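PDB 4CLC: UPF0303 protein YBR137W from Saccharomyces cerevisiae, which is of unknown function but belongs to the UPF0303 family and is related to HbpS-like proteins, some of which are linked to haem degradation. Local coordinates for residues A60-L65 against L71-T76; L146-S149 against E155-L158; A131-S136 against D140-C145. All coordinates share one frame; numbering follows the deposited sequence.

Along the chain the three contacts follow one another without nesting or crossing. Interaction 1 comes first, closing a five-residue connection between strands 60-64 and 70-75 at one edge of the sheet within this chain. Interaction 3 follows far along the sequence, where strand 131-136 turns back after three residues into the segment leading to strand 144-149. Interaction 2 then uses the end of that strand and closes the three-residue link (150-152) into helix 153-168. In the sheet, strand 144-149 lies between strands 60-64 and 131-136, so the two hairpins are joined through backbone bonds such as A60 with S149, D62 with T147 and S64 with C145, while interaction 2 ties the sheet to the helix.

Interaction 1: residues A60-L65 against L71-T76; sequences AIDISL and LFRTVT
The guanidinium of R73 meets D62 at its edge: OD2 lies in the guanidinium plane and takes both NE and NH2, the NH2 to OD2 distance being 2.7 Å. NE approaches OD2 on its anti lone pair, whereas NH2 comes from above the carboxylate plane, the two planes standing 57° apart. Bends at chi2 (75°) and chi3 (65°) fold the arginine back over its neighbour strand, carrying CD to 3.2 Å from I61 O. NH1 forms a further salt bridge to D85, so the arginine bridges two acidic side chains. The F72 ring has I61 O obliquely beside it, and its CE2 lies 4.2 Å from I61 CG2, the branch set anti to the backbone N.

These residues belong to an antiparallel β-hairpin. I61 and T74 form a hydrogen-bonded pair (I61 N to T74 O, 3.1 Å), as do I63 and F72. A classic β-bulge ends the ladder: L71 N and F72 N both donate to I63 O, the former at 2.9 Å.

On the face that carries I61, I63, F72 and T74, I61 and T74 lie side by side, and I61 CD1 reaches T76 CG2 at 3.7 Å. Helix 36-53 packs there against I61 and I63. Beyond the bulge, L65 CD2 and L71 CD1 meet at 3.8 Å, their side chains crossing at about a right angle.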
loop_
_atom_site.group_PDB
_atom_site.type_symbol
_atom_site.label_atom_id
_atom_site.label_comp_id
_atom_site.label_asym_id
_atom_site.label_seq_id
_atom_site.Cartn_x
_atom_site.Cartn_y
_atom_site.Cartn_z
ATOM N N ALA D 60 8.378 6.726 29.970
ATOM C CA ALA D 60 9.212 6.048 28.993
ATOM C C ALA D 60 10.326 6.995 28.566
ATOM O O ALA D 60 10.094 8.174 28.364
ATOM C CB ALA D 60 8.389 5.586 27.813
ATOM N N ILE D 61 11.539 6.471 28.452
ATOM C CA ILE D 61 12.703 7.269 28.117
ATOM C C ILE D 61 13.443 6.668 26.927
ATOM O O ILE D 61 13.806 5.506 26.973
ATOM C CB ILE D 61 13.659 7.370 29.323
ATOM C CG1 ILE D 61 12.948 8.018 30.507
ATOM C CG2 ILE D 61 14.911 8.129 28.961
ATOM C CD1 ILE D 61 13.699 7.874 31.800
ATOM N N ASP D 62 13.673 7.449 25.870
ATOM C CA ASP D 62 14.382 6.943 24.703
ATOM C C ASP D 62 15.647 7.754 24.346
ATOM O O ASP D 62 15.698 8.976 24.507
ATOM C CB ASP D 62 13.435 6.897 23.496
ATOM C CG ASP D 62 14.050 6.183 22.283
ATOM O OD1 ASP D 62 14.712 6.854 21.459
ATOM O OD2 ASP D 62 13.854 4.946 22.152
ATOM N N ILE D 63 16.677 7.073 23.863
ATOM C CA ILE D 63 17.766 7.777 23.202
ATOM C C ILE D 63 18.015 7.067 21.888
ATOM O O ILE D 63 18.347 5.885 21.882
ATOM C CB ILE D 63 19.060 7.817 24.048
ATOM C CG1 ILE D 63 18.797 8.517 25.379
ATOM C CG2 ILE D 63 20.189 8.516 23.288
ATOM C CD1 ILE D 63 19.988 8.520 26.302
ATOM N N SER D 64 17.827 7.775 20.777
ATOM C CA SER D 64 18.012 7.187 19.468
ATOM C C SER D 64 18.873 8.085 18.605
ATOM O O SER D 64 19.012 9.270 18.867
ATOM C CB SER D 64 16.668 6.935 18.791
ATOM O OG SER D 64 15.898 5.974 19.491
ATOM N N LEU D 65 19.473 7.517 17.574
ATOM C CA LEU D 65 20.211 8.312 16.623
ATOM C C LEU D 65 19.210 8.858 15.637
ATOM O O LEU D 65 18.078 8.383 15.595
ATOM C CB LEU D 65 21.277 7.476 15.935
ATOM C CG LEU D 65 22.379 6.917 16.811
ATOM C CD1 LEU D 65 23.400 6.213 15.950
ATOM C CD2 LEU D 65 23.012 8.043 17.587
ATOM N N LEU D 71 19.708 3.469 21.033
ATOM C CA LEU D 71 20.786 3.185 21.972
ATOM C C LEU D 71 20.260 2.780 23.357
ATOM O O LEU D 71 20.852 1.942 24.041
ATOM C CB LEU D 71 21.715 4.386 22.077
ATOM C CG LEU D 71 22.196 4.903 20.719
ATOM C CD1 LEU D 71 23.059 6.135 20.856
ATOM C CD2 LEU D 71 22.954 3.839 19.962
ATOM N N PHE D 72 19.155 3.402 23.767
ATOM C CA PHE D 72 18.639 3.277 25.133
ATOM C C PHE D 72 17.148 3.341 25.199
ATOM O O PHE D 72 16.537 4.176 24.557
ATOM C CB PHE D 72 19.181 4.388 26.041
ATOM C CG PHE D 72 18.799 4.220 27.483
ATOM C CD1 PHE D 72 19.567 3.452 28.326
ATOM C CD2 PHE D 72 17.662 4.818 27.991
ATOM C CE1 PHE D 72 19.212 3.280 29.653
ATOM C CE2 PHE D 72 17.303 4.657 29.321
ATOM C CZ PHE D 72 18.082 3.881 30.148
ATOM N N ARG D 73 16.558 2.490 26.018
ATOM C CA ARG D 73 15.140 2.607 26.303
ATOM C C ARG D 73 14.867 2.051 27.690
ATOM O O ARG D 73 15.493 1.074 28.103
ATOM C CB ARG D 73 14.313 1.881 25.245
ATOM C CG ARG D 73 12.833 1.935 25.495
ATOM C CD ARG D 73 12.266 3.305 25.165
ATOM N NE ARG D 73 12.367 3.622 23.737
ATOM C CZ ARG D 73 11.517 3.180 22.817
ATOM N NH1 ARG D 73 10.509 2.390 23.165
ATOM N NH2 ARG D 73 11.686 3.527 21.550
ATOM N N THR D 74 13.952 2.679 28.416
ATOM C CA THR D 74 13.543 2.153 29.708
ATOM C C THR D 74 12.159 2.633 30.086
ATOM O O THR D 74 11.601 3.527 29.481
ATOM C CB THR D 74 14.520 2.519 30.850
ATOM O OG1 THR D 74 14.160 1.786 32.018
ATOM C CG2 THR D 74 14.457 3.982 31.167
ATOM N N VAL D 75 11.602 1.992 31.089
ATOM C CA VAL D 75 10.283 2.303 31.559
ATOM C C VAL D 75 10.467 2.577 33.062
ATOM O O VAL D 75 11.109 1.779 33.746
ATOM C CB VAL D 75 9.326 1.130 31.210
ATOM C CG1 VAL D 75 8.465 0.709 32.378
ATOM C CG2 VAL D 75 8.503 1.467 29.989
ATOM N N THR D 76 9.978 3.712 33.571
ATOM C CA THR D 76 10.386 4.178 34.921
ATOM C C THR D 76 9.613 3.578 36.082
ATOM O O THR D 76 10.018 3.714 37.237
ATOM C CB THR D 76 10.259 5.712 35.098
ATOM O OG1 THR D 76 8.894 6.107 34.910
ATOM C CG2 THR D 76 11.157 6.455 34.137
#

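Interaction 2: residues L146-S149 against E155-L158; sequences LTIS and EDHL
I148 and D156 bring the backbones of the strand and the helix together, their CA atoms 5.3 Å apart, with no hydrogen bond between the two segments. This is the β-to-α connection at which strand 144-149 leaves the sheet and, after a short loop, enters helix 153-168, and it lies close to the centre of the chain. The contact is small and rests on very few residues. I148 directs its side chain toward the helix and meets the backbone of D156 from the branch point to the tip of the longer branch: CB lies 3.8 Å and CD1 3.9 Å from D156 O. With CG1 anti to the carbonyl carbon (chi1 -60°), CG2 is left anti to the backbone N, where it comes within 4.2 Å of D156 CA. The isoleucine therefore packs alongside the helix backbone, and M159 and A160 of the same helix continue the apolar surface it meets, with I46 of helix 36-53 also touching it.

D156 leans back over the end of the strand. Its CB sits 3.7 Å from I148 O, a carbonyl that accepts a hydrogen bond from K91 NZ, and its carboxylate lies against the backbone of S149. This acidic end is not left to apolar neighbours, since OD1 accepts a hydrogen bond from L151 N and OD2 a weak one from G150 N, both in the connecting loop. The aspartate thus ties that loop to the start of the helix. S149 turns its own side chain the other way, OG bonding to N84 ND2. Of the two carboxylate oxygens, OD1 of D156 stands 3.6 Å from I148 CG2, and OD2 stands 3.7 Å from S149 CA.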
loop_
_atom_site.group_PDB
_atom_site.type_symbol
_atom_site.label_atom_id
_atom_site.label_comp_id
_atom_site.label_asym_id
_atom_site.label_seq_id
_atom_site.Cartn_x
_atom_site.Cartn_y
_atom_site.Cartn_z
ATOM N N LEU D 146 16.691 12.845 22.554
ATOM C CA LEU D 146 16.219 12.316 23.816
ATOM C C LEU D 146 14.718 12.516 23.887
ATOM O O LEU D 146 14.241 13.605 23.625
ATOM C CB LEU D 146 16.932 13.016 24.971
ATOM C CG LEU D 146 16.287 13.072 26.347
ATOM C CD1 LEU D 146 16.085 11.685 26.869
ATOM C CD2 LEU D 146 17.197 13.834 27.245
ATOM N N THR D 147 13.973 11.469 24.219
ATOM C CA THR D 147 12.525 11.554 24.208
ATOM C C THR D 147 11.915 10.937 25.448
ATOM O O THR D 147 12.159 9.769 25.754
ATOM C CB THR D 147 11.914 10.859 22.991
ATOM O OG1 THR D 147 12.434 11.425 21.787
ATOM C CG2 THR D 147 10.417 11.022 23.010
ATOM N N ILE D 148 11.109 11.728 26.151
ATOM C CA ILE D 148 10.482 11.290 27.377
ATOM C C ILE D 148 8.993 11.286 27.144
ATOM O O ILE D 148 8.481 12.073 26.343
ATOM C CB ILE D 148 10.872 12.198 28.548
ATOM C CG1 ILE D 148 12.389 12.162 28.741
ATOM C CG2 ILE D 148 10.183 11.785 29.819
ATOM C CD1 ILE D 148 12.883 13.035 29.848
ATOM N N SER D 149 8.295 10.375 27.802
ATOM C CA SER D 149 6.862 10.259 27.625
ATOM C C SER D 149 6.189 9.757 28.889
ATOM O O SER D 149 6.708 8.878 29.548
ATOM C CB SER D 149 6.543 9.317 26.462
ATOM O OG SER D 149 5.371 8.557 26.727
ATOM N N GLU D 155 6.307 18.866 31.329
ATOM C CA GLU D 155 7.221 18.146 32.206
ATOM C C GLU D 155 8.107 17.172 31.425
ATOM O O GLU D 155 9.325 17.168 31.614
ATOM C CB GLU D 155 6.436 17.406 33.296
ATOM C CG GLU D 155 5.765 18.326 34.300
ATOM C CD GLU D 155 4.665 17.641 35.094
ATOM O OE1 GLU D 155 4.142 16.612 34.618
ATOM O OE2 GLU D 155 4.307 18.133 36.193
ATOM N N ASP D 156 7.508 16.367 30.538
ATOM C CA ASP D 156 8.287 15.509 29.637
ATOM C C ASP D 156 9.382 16.352 28.979
ATOM O O ASP D 156 10.539 15.936 28.883
ATOM C CB ASP D 156 7.398 14.868 28.564
ATOM C CG ASP D 156 6.468 13.795 29.118
ATOM O OD1 ASP D 156 6.840 13.176 30.137
ATOM O OD2 ASP D 156 5.381 13.557 28.525
ATOM N N HIS D 157 9.008 17.558 28.556
ATOM C CA HIS D 157 9.941 18.468 27.930
ATOM C C HIS D 157 10.946 19.056 28.919
ATOM O O HIS D 157 12.136 19.154 28.613
ATOM C CB HIS D 157 9.201 19.608 27.239
ATOM C CG HIS D 157 10.118 20.681 26.743
ATOM N ND1 HIS D 157 10.846 20.554 25.578
ATOM C CD2 HIS D 157 10.468 21.872 27.273
ATOM C CE1 HIS D 157 11.588 21.631 25.404
ATOM N NE2 HIS D 157 11.377 22.450 26.416
ATOM N N LEU D 158 10.463 19.479 30.091
ATOM C CA LEU D 158 11.326 20.147 31.063
ATOM C C LEU D 158 12.342 19.160 31.596
ATOM O O LEU D 158 13.551 19.433 31.574
ATOM C CB LEU D 158 10.527 20.739 32.191
#

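Interaction 3: residues A131-S136 against D140-C145; sequences AVLIQS and DYPYAC
I134 carries the backbone bonds of this contact. Its N donates to A144 O at 2.8 Å along a nearly straight N-H line (173°), although it approaches from above the carbonyl plane. I134 O receives Y143 N and A144 N, both weakly.

The aromatic contact is a CH-pi interaction: S136 CB sits over the centre of the Y143 ring, 3.4 Å from the centroid and 10° off the ring normal. S136 OG, anti to its backbone N (chi1 151°), lies towards the hydroxyl end of the ring, near CZ. An alanine in place of Y143 would remove this ring and is likely to leave the S136 methylene without the face it packs on.

Apolar packing falls on the two sides of the ladder. On one, L133 CD2 touches C145 CB at 3.8 Å, L133 CB meets P142 CB at 4.2 Å, and helix 84-98 lies against L133. On the other, I134 CD1 approaches A144 CB at 4.1 Å and CG2 reaches Y143 CB at 4.2 Å.

Separately, in a van der Waals contact nearer the turn, the Q135 chain, bent at chi2, lies beside P142 and brings its amide NE2 to 3.5 Å from P142 CB.

With Y143 and A144 both facing I134, the segments form a classic β-bulge in the antiparallel β-hairpin of strands 131-136 and 144-149.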
loop_
_atom_site.group_PDB
_atom_site.type_symbol
_atom_site.label_atom_id
_atom_site.label_comp_id
_atom_site.label_asym_id
_atom_site.label_seq_id
_atom_site.Cartn_x
_atom_site.Cartn_y
_atom_site.Cartn_z
ATOM N N ALA D 131 10.401 15.522 23.430
ATOM C CA ALA D 131 11.480 15.092 22.558
ATOM C C ALA D 131 12.458 16.220 22.366
ATOM O O ALA D 131 12.147 17.199 21.698
ATOM C CB ALA D 131 10.946 14.642 21.216
ATOM N N VAL D 132 13.646 16.077 22.931
ATOM C CA VAL D 132 14.655 17.105 22.820
ATOM C C VAL D 132 15.867 16.543 22.100
ATOM O O VAL D 132 16.404 15.513 22.482
ATOM C CB VAL D 132 15.061 17.651 24.219
ATOM C CG1 VAL D 132 16.249 18.588 24.116
ATOM C CG2 VAL D 132 13.889 18.348 24.872
ATOM N N LEU D 133 16.287 17.209 21.040
ATOM C CA LEU D 133 17.490 16.816 20.355
ATOM C C LEU D 133 18.691 16.944 21.280
ATOM O O LEU D 133 18.704 17.783 22.182
ATOM C CB LEU D 133 17.697 17.661 19.099
ATOM C CG LEU D 133 16.647 17.509 18.007
ATOM C CD1 LEU D 133 16.847 18.568 16.943
ATOM C CD2 LEU D 133 16.736 16.144 17.405
ATOM N N ILE D 134 19.690 16.092 21.054
ATOM C CA ILE D 134 20.970 16.177 21.730
ATOM C C ILE D 134 21.980 16.789 20.777
ATOM O O ILE D 134 22.426 16.137 19.830
ATOM C CB ILE D 134 21.483 14.795 22.185
ATOM C CG1 ILE D 134 20.480 14.099 23.096
ATOM C CG2 ILE D 134 22.820 14.938 22.895
ATOM C CD1 ILE D 134 20.967 12.751 23.573
ATOM N N GLN D 135 22.363 18.033 21.048
ATOM C CA GLN D 135 23.255 18.788 20.164
ATOM C C GLN D 135 24.713 18.424 20.352
ATOM O O GLN D 135 25.109 17.970 21.424
ATOM C CB GLN D 135 23.078 20.282 20.391
ATOM C CG GLN D 135 22.659 21.004 19.151
ATOM C CD GLN D 135 21.255 20.671 18.757
ATOM O OE1 GLN D 135 20.323 20.819 19.553
ATOM N NE2 GLN D 135 21.082 20.208 17.523
ATOM N N SER D 136 25.507 18.626 19.307
ATOM C CA SER D 136 26.942 18.361 19.371
ATOM C C SER D 136 27.719 19.660 19.348
ATOM O O SER D 136 27.411 20.572 18.572
ATOM C CB SER D 136 27.390 17.481 18.210
ATOM O OG SER D 136 28.740 17.743 17.862
ATOM N N ASP D 140 26.992 21.379 13.576
ATOM C CA ASP D 140 25.700 22.066 13.439
ATOM C C ASP D 140 24.544 21.078 13.556
ATOM O O ASP D 140 23.380 21.467 13.685
ATOM C CB ASP D 140 25.572 22.803 12.101
ATOM C CG ASP D 140 26.638 23.871 11.896
ATOM O OD1 ASP D 140 27.294 24.278 12.885
ATOM O OD2 ASP D 140 26.802 24.311 10.728
ATOM N N TYR D 141 24.853 19.793 13.521
ATOM C CA TYR D 141 23.790 18.812 13.481
ATOM C C TYR D 141 23.840 17.917 14.700
ATOM O O TYR D 141 24.923 17.554 15.165
ATOM C CB TYR D 141 23.901 18.026 12.182
ATOM C CG TYR D 141 24.061 18.972 11.015
ATOM C CD1 TYR D 141 22.957 19.627 10.478
ATOM C CD2 TYR D 141 25.321 19.250 10.475
ATOM C CE1 TYR D 141 23.096 20.508 9.428
ATOM C CE2 TYR D 141 25.463 20.129 9.419
ATOM C CZ TYR D 141 24.347 20.757 8.904
ATOM O OH TYR D 141 24.469 21.634 7.863
ATOM N N PRO D 142 22.657 17.556 15.216
ATOM C CA PRO D 142 22.470 16.869 16.493
ATOM C C PRO D 142 23.074 15.469 16.536
ATOM O O PRO D 142 23.044 14.752 15.530
ATOM C CB PRO D 142 20.948 16.798 16.630
ATOM C CG PRO D 142 20.443 16.905 15.268
ATOM C CD PRO D 142 21.376 17.801 14.540
ATOM N N TYR D 143 23.627 15.106 17.696
ATOM C CA TYR D 143 24.098 13.748 17.960
ATOM C C TYR D 143 22.945 12.755 17.870
ATOM O O TYR D 143 23.049 11.701 17.245
ATOM C CB TYR D 143 24.739 13.642 19.356
ATOM C CG TYR D 143 26.201 14.012 19.434
ATOM C CD1 TYR D 143 27.066 13.682 18.410
ATOM C CD2 TYR D 143 26.718 14.690 20.543
ATOM C CE1 TYR D 143 28.408 14.016 18.470
ATOM C CE2 TYR D 143 28.056 15.030 20.611
ATOM C CZ TYR D 143 28.894 14.682 19.569
ATOM O OH TYR D 143 30.225 14.996 19.591
ATOM N N ALA D 144 21.853 13.096 18.533
ATOM C CA ALA D 144 20.790 12.148 18.787
ATOM C C ALA D 144 19.549 12.903 19.214
ATOM O O ALA D 144 19.477 14.108 19.080
ATOM C CB ALA D 144 21.209 11.156 19.845
ATOM N N CYS D 145 18.557 12.180 19.699
ATOM C CA CYS D 145 17.369 12.798 20.223
ATOM C C CYS D 145 16.979 12.067 21.517
ATOM O O CYS D 145 16.968 10.829 21.579
ATOM C CB CYS D 145 16.250 12.768 19.176
ATOM S SG CYS D 145 14.624 13.374 19.709
#